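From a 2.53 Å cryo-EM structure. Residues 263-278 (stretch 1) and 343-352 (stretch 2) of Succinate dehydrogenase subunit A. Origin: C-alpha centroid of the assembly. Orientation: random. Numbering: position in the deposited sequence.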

# COMPACT_ATOMS: atom_id res chain seq x y z
N LEU A 263 -11.12 0.10 12.77
CA LEU A 263 -12.48 0.53 13.08
C LEU A 263 -13.48 -0.48 12.55
O LEU A 263 -13.34 -1.01 11.45
CB LEU A 263 -12.76 1.90 12.47
CG LEU A 263 -12.40 3.16 13.26
CD1 LEU A 263 -10.92 3.20 13.61
CD2 LEU A 263 -12.80 4.41 12.50
N VAL A 264 -14.51 -0.76 13.36
CA VAL A 264 -15.60 -1.64 12.97
C VAL A 264 -16.83 -0.76 12.73
O VAL A 264 -17.27 -0.05 13.64
CB VAL A 264 -15.88 -2.71 14.03
CG1 VAL A 264 -16.91 -3.70 13.53
CG2 VAL A 264 -14.59 -3.42 14.42
N THR A 265 -17.37 -0.82 11.52
CA THR A 265 -18.50 0.02 11.15
C THR A 265 -19.77 -0.44 11.85
O THR A 265 -19.89 -1.57 12.33
CB THR A 265 -18.70 0.00 9.63
OG1 THR A 265 -19.01 -1.33 9.21
CG2 THR A 265 -17.45 0.48 8.92
N GLU A 266 -20.74 0.47 11.92
CA GLU A 266 -22.05 0.15 12.48
C GLU A 266 -22.86 -0.78 11.58
O GLU A 266 -23.91 -1.26 12.01
CB GLU A 266 -22.83 1.43 12.75
CG GLU A 266 -23.27 2.18 11.51
CD GLU A 266 -22.20 3.10 10.96
OE1 GLU A 266 -21.02 2.96 11.35
OE2 GLU A 266 -22.54 3.98 10.13
N GLY A 267 -22.40 -1.02 10.35
CA GLY A 267 -23.05 -2.02 9.52
C GLY A 267 -23.01 -3.41 10.12
O GLY A 267 -23.92 -4.21 9.91
N VAL A 268 -21.95 -3.71 10.88
CA VAL A 268 -21.90 -4.97 11.61
C VAL A 268 -23.00 -5.02 12.66
O VAL A 268 -23.59 -6.07 12.92
CB VAL A 268 -20.51 -5.16 12.24
CG1 VAL A 268 -20.41 -6.51 12.93
CG2 VAL A 268 -19.43 -5.02 11.18
N ARG A 269 -23.30 -3.87 13.28
CA ARG A 269 -24.44 -3.78 14.18
C ARG A 269 -25.77 -3.68 13.45
O ARG A 269 -26.82 -3.75 14.09
CB ARG A 269 -24.27 -2.59 15.13
CG ARG A 269 -23.29 -2.85 16.25
CD ARG A 269 -23.07 -1.62 17.09
NE ARG A 269 -22.15 -0.68 16.46
CZ ARG A 269 -22.34 0.63 16.42
NH1 ARG A 269 -21.45 1.41 15.83
NH2 ARG A 269 -23.41 1.16 16.99
N GLY A 270 -25.74 -3.53 12.13
CA GLY A 270 -26.94 -3.70 11.32
C GLY A 270 -27.34 -5.16 11.23
O GLY A 270 -28.12 -5.57 10.37
N ASP A 271 -26.78 -5.94 12.15
CA ASP A 271 -27.02 -7.36 12.36
C ASP A 271 -26.89 -7.59 13.86
O ASP A 271 -27.00 -6.64 14.65
CB ASP A 271 -26.06 -8.22 11.52
CG ASP A 271 -26.18 -7.95 10.03
OD1 ASP A 271 -25.56 -6.99 9.55
OD2 ASP A 271 -26.90 -8.71 9.35
N GLY A 272 -26.67 -8.84 14.27
CA GLY A 272 -26.48 -9.14 15.68
C GLY A 272 -25.45 -8.26 16.37
O GLY A 272 -24.35 -8.05 15.85
N GLY A 273 -25.81 -7.75 17.54
CA GLY A 273 -25.08 -6.67 18.18
C GLY A 273 -24.16 -7.13 19.30
O GLY A 273 -23.75 -8.29 19.37
N VAL A 274 -23.85 -6.19 20.19
CA VAL A 274 -22.85 -6.39 21.23
C VAL A 274 -23.49 -7.14 22.40
O VAL A 274 -24.29 -6.57 23.15
CB VAL A 274 -22.24 -5.05 21.69
CG1 VAL A 274 -21.28 -4.51 20.66
CG2 VAL A 274 -23.32 -4.03 21.94
N LEU A 275 -23.14 -8.42 22.54
CA LEU A 275 -23.49 -9.12 23.77
C LEU A 275 -22.66 -8.58 24.93
O LEU A 275 -23.19 -8.30 26.01
CB LEU A 275 -23.30 -10.62 23.60
CG LEU A 275 -24.56 -11.42 23.22
CD1 LEU A 275 -25.52 -11.51 24.39
CD2 LEU A 275 -25.25 -10.81 22.01
N LYS A 276 -21.36 -8.43 24.71
CA LYS A 276 -20.49 -7.53 25.46
C LYS A 276 -20.48 -7.79 26.96
O LYS A 276 -19.98 -6.95 27.72
CB LYS A 276 -20.86 -6.07 25.20
N ASN A 277 -21.01 -8.91 27.42
CA ASN A 277 -20.92 -9.31 28.81
C ASN A 277 -20.62 -10.81 28.86
O ASN A 277 -20.48 -11.47 27.84
CB ASN A 277 -22.19 -8.98 29.59
CG ASN A 277 -22.13 -7.62 30.25
OD1 ASN A 277 -21.10 -6.96 30.24
ND2 ASN A 277 -23.24 -7.20 30.83
N SER A 278 -20.51 -11.33 30.08
CA SER A 278 -20.40 -12.77 30.24
C SER A 278 -21.74 -13.45 30.01
O SER A 278 -21.83 -14.45 29.29
CB SER A 278 -19.83 -13.11 31.62
OG SER A 278 -19.53 -14.49 31.73
N GLY A 343 -12.51 -3.83 26.65
CA GLY A 343 -13.47 -3.55 25.61
C GLY A 343 -14.74 -4.36 25.80
O GLY A 343 -15.10 -4.75 26.92
N VAL A 344 -15.43 -4.60 24.69
CA VAL A 344 -16.66 -5.37 24.64
C VAL A 344 -16.55 -6.38 23.50
O VAL A 344 -15.52 -6.47 22.83
CB VAL A 344 -17.91 -4.48 24.48
CG1 VAL A 344 -18.15 -3.68 25.75
CG2 VAL A 344 -17.76 -3.56 23.29
N TYR A 345 -17.61 -7.16 23.29
CA TYR A 345 -17.51 -8.36 22.46
C TYR A 345 -18.00 -8.18 21.03
O TYR A 345 -17.23 -8.40 20.09
CB TYR A 345 -18.25 -9.51 23.15
CG TYR A 345 -17.39 -10.18 24.20
CD1 TYR A 345 -16.09 -10.57 23.91
CD2 TYR A 345 -17.87 -10.39 25.48
CE1 TYR A 345 -15.30 -11.17 24.86
CE2 TYR A 345 -17.08 -10.99 26.44
CZ TYR A 345 -15.79 -11.38 26.12
OH TYR A 345 -15.01 -11.97 27.08
N LEU A 346 -19.26 -7.78 20.83
CA LEU A 346 -19.82 -7.64 19.48
C LEU A 346 -19.73 -8.96 18.71
O LEU A 346 -18.98 -9.12 17.75
CB LEU A 346 -19.13 -6.50 18.71
CG LEU A 346 -19.61 -6.20 17.29
CD1 LEU A 346 -20.91 -5.41 17.28
CD2 LEU A 346 -18.53 -5.47 16.51
N ASP A 347 -20.50 -9.94 19.19
CA ASP A 347 -20.54 -11.25 18.57
C ASP A 347 -21.56 -11.28 17.43
O ASP A 347 -22.73 -10.95 17.62
CB ASP A 347 -20.88 -12.33 19.59
CG ASP A 347 -22.03 -11.95 20.49
OD1 ASP A 347 -22.47 -10.79 20.41
OD2 ASP A 347 -22.49 -12.81 21.26
N ILE A 348 -21.09 -11.66 16.24
CA ILE A 348 -21.94 -11.91 15.09
C ILE A 348 -21.99 -13.38 14.73
O ILE A 348 -22.75 -13.77 13.83
CB ILE A 348 -21.49 -11.06 13.88
CG1 ILE A 348 -22.60 -10.98 12.82
CG2 ILE A 348 -20.24 -11.64 13.28
CD1 ILE A 348 -23.84 -10.31 13.32
N ALA A 349 -21.21 -14.22 15.41
CA ALA A 349 -21.18 -15.65 15.11
C ALA A 349 -22.52 -16.30 15.42
O ALA A 349 -23.09 -17.01 14.58
CB ALA A 349 -20.06 -16.32 15.88
N SER A 350 -23.05 -16.08 16.63
CA SER A 350 -24.32 -16.66 17.02
C SER A 350 -25.47 -15.86 16.41
O SER A 350 -26.38 -15.41 17.11
CB SER A 350 -24.45 -16.71 18.54
OG SER A 350 -24.33 -15.42 19.10
N ARG A 351 -25.42 -15.70 15.09
CA ARG A 351 -26.33 -14.85 14.33
C ARG A 351 -26.44 -15.45 12.93
O ARG A 351 -26.22 -16.65 12.75
CB ARG A 351 -25.85 -13.39 14.35
CG ARG A 351 -26.30 -12.63 15.58
CD ARG A 351 -27.81 -12.52 15.64
NE ARG A 351 -28.27 -11.99 16.92
CZ ARG A 351 -28.95 -12.69 17.82
NH1 ARG A 351 -29.33 -12.12 18.95
NH2 ARG A 351 -29.25 -13.96 17.59
N MET A 352 -26.81 -14.62 11.96
CA MET A 352 -26.99 -15.01 10.56
C MET A 352 -25.90 -15.96 10.10
O MET A 352 -24.74 -15.82 10.50
CB MET A 352 -27.02 -13.77 9.66

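Two irregular segments of one chain lie side by side here, neither containing a regular helix or strand. As stretch 1 runs from Gly272 to Lys276, its CA atoms meet those of stretch 2 in the reverse order: Gly272 CA lies 5.4 Å from Ile348 CA, Val274 CA 3.7 Å from Leu346 CA, and Lys276 CA 4.3 Å from Tyr345 CA. The pass is therefore antiparallel and very close at its middle, yet no backbone-to-backbone hydrogen bond joins the two. Together they bury 703 Å² of surface.

Apolar packing supplies much of the contact, and Leu346, with 120 Å² covered, is its largest contributor. Its CA-to-CB bond points away overall, but Leu346 CB still touches Val274 CG1 at 3.5 Å. Farther out, the branched end meets the start of stretch 1, where a type I turn from Thr265 to Val268 reverses the chain: Leu346 CD2 lies 3.8 Å from Val264 CG1 and 4.2 Å from Val268 CG1, while Leu346 CD1 rests 3.6 Å from Arg269 CG, part of the aliphatic portion of that arginine. A leucine suits this place because its two methyls can reach different neighbours, and the compact valines offer hydrocarbon without a polar group to bury. Val274 CG1 also approaches Val344 CG2, at a looser 4.5 Å. Lys276, modelled only as far as CB, places that atom 3.4 Å from Val344 CB.

The polar link is a single hydrogen bond, from Leu275 N to Asp347 OD1 at 3.3 Å, with an N-H...acceptor angle of 148°. The short aspartate side chain, with chi1 in the p well, brings its carboxylate close enough to accept from a backbone amide. Asp347 OD1 also lies 3.0 Å from Gly273 O, but both atoms are acceptors, so this is not a hydrogen bond. The other carboxylate oxygen, Asp347 OD2, packs 3.2 Å from Leu275 CG.

At Gly272 the lack of a side chain matters. Gly272 CA is 3.5 Å from Arg351 CG, and Gly272 N is 3.3 Å from Ile348 CD1. A CB on Gly272 would point toward stretch 2 and fall 2.1 Å from Arg351 CG, a clash; the absence of a side chain permits the approach. Ile348 extends its CD1 methyl into this region, also reaching Asp271 CB at 3.5 Å.

At the other end, Asn277 O approaches the edge of the Tyr345 ring, 3.7 Å from Tyr345 CD2, where ring hydrogens present a slightly positive rim to a carbonyl oxygen.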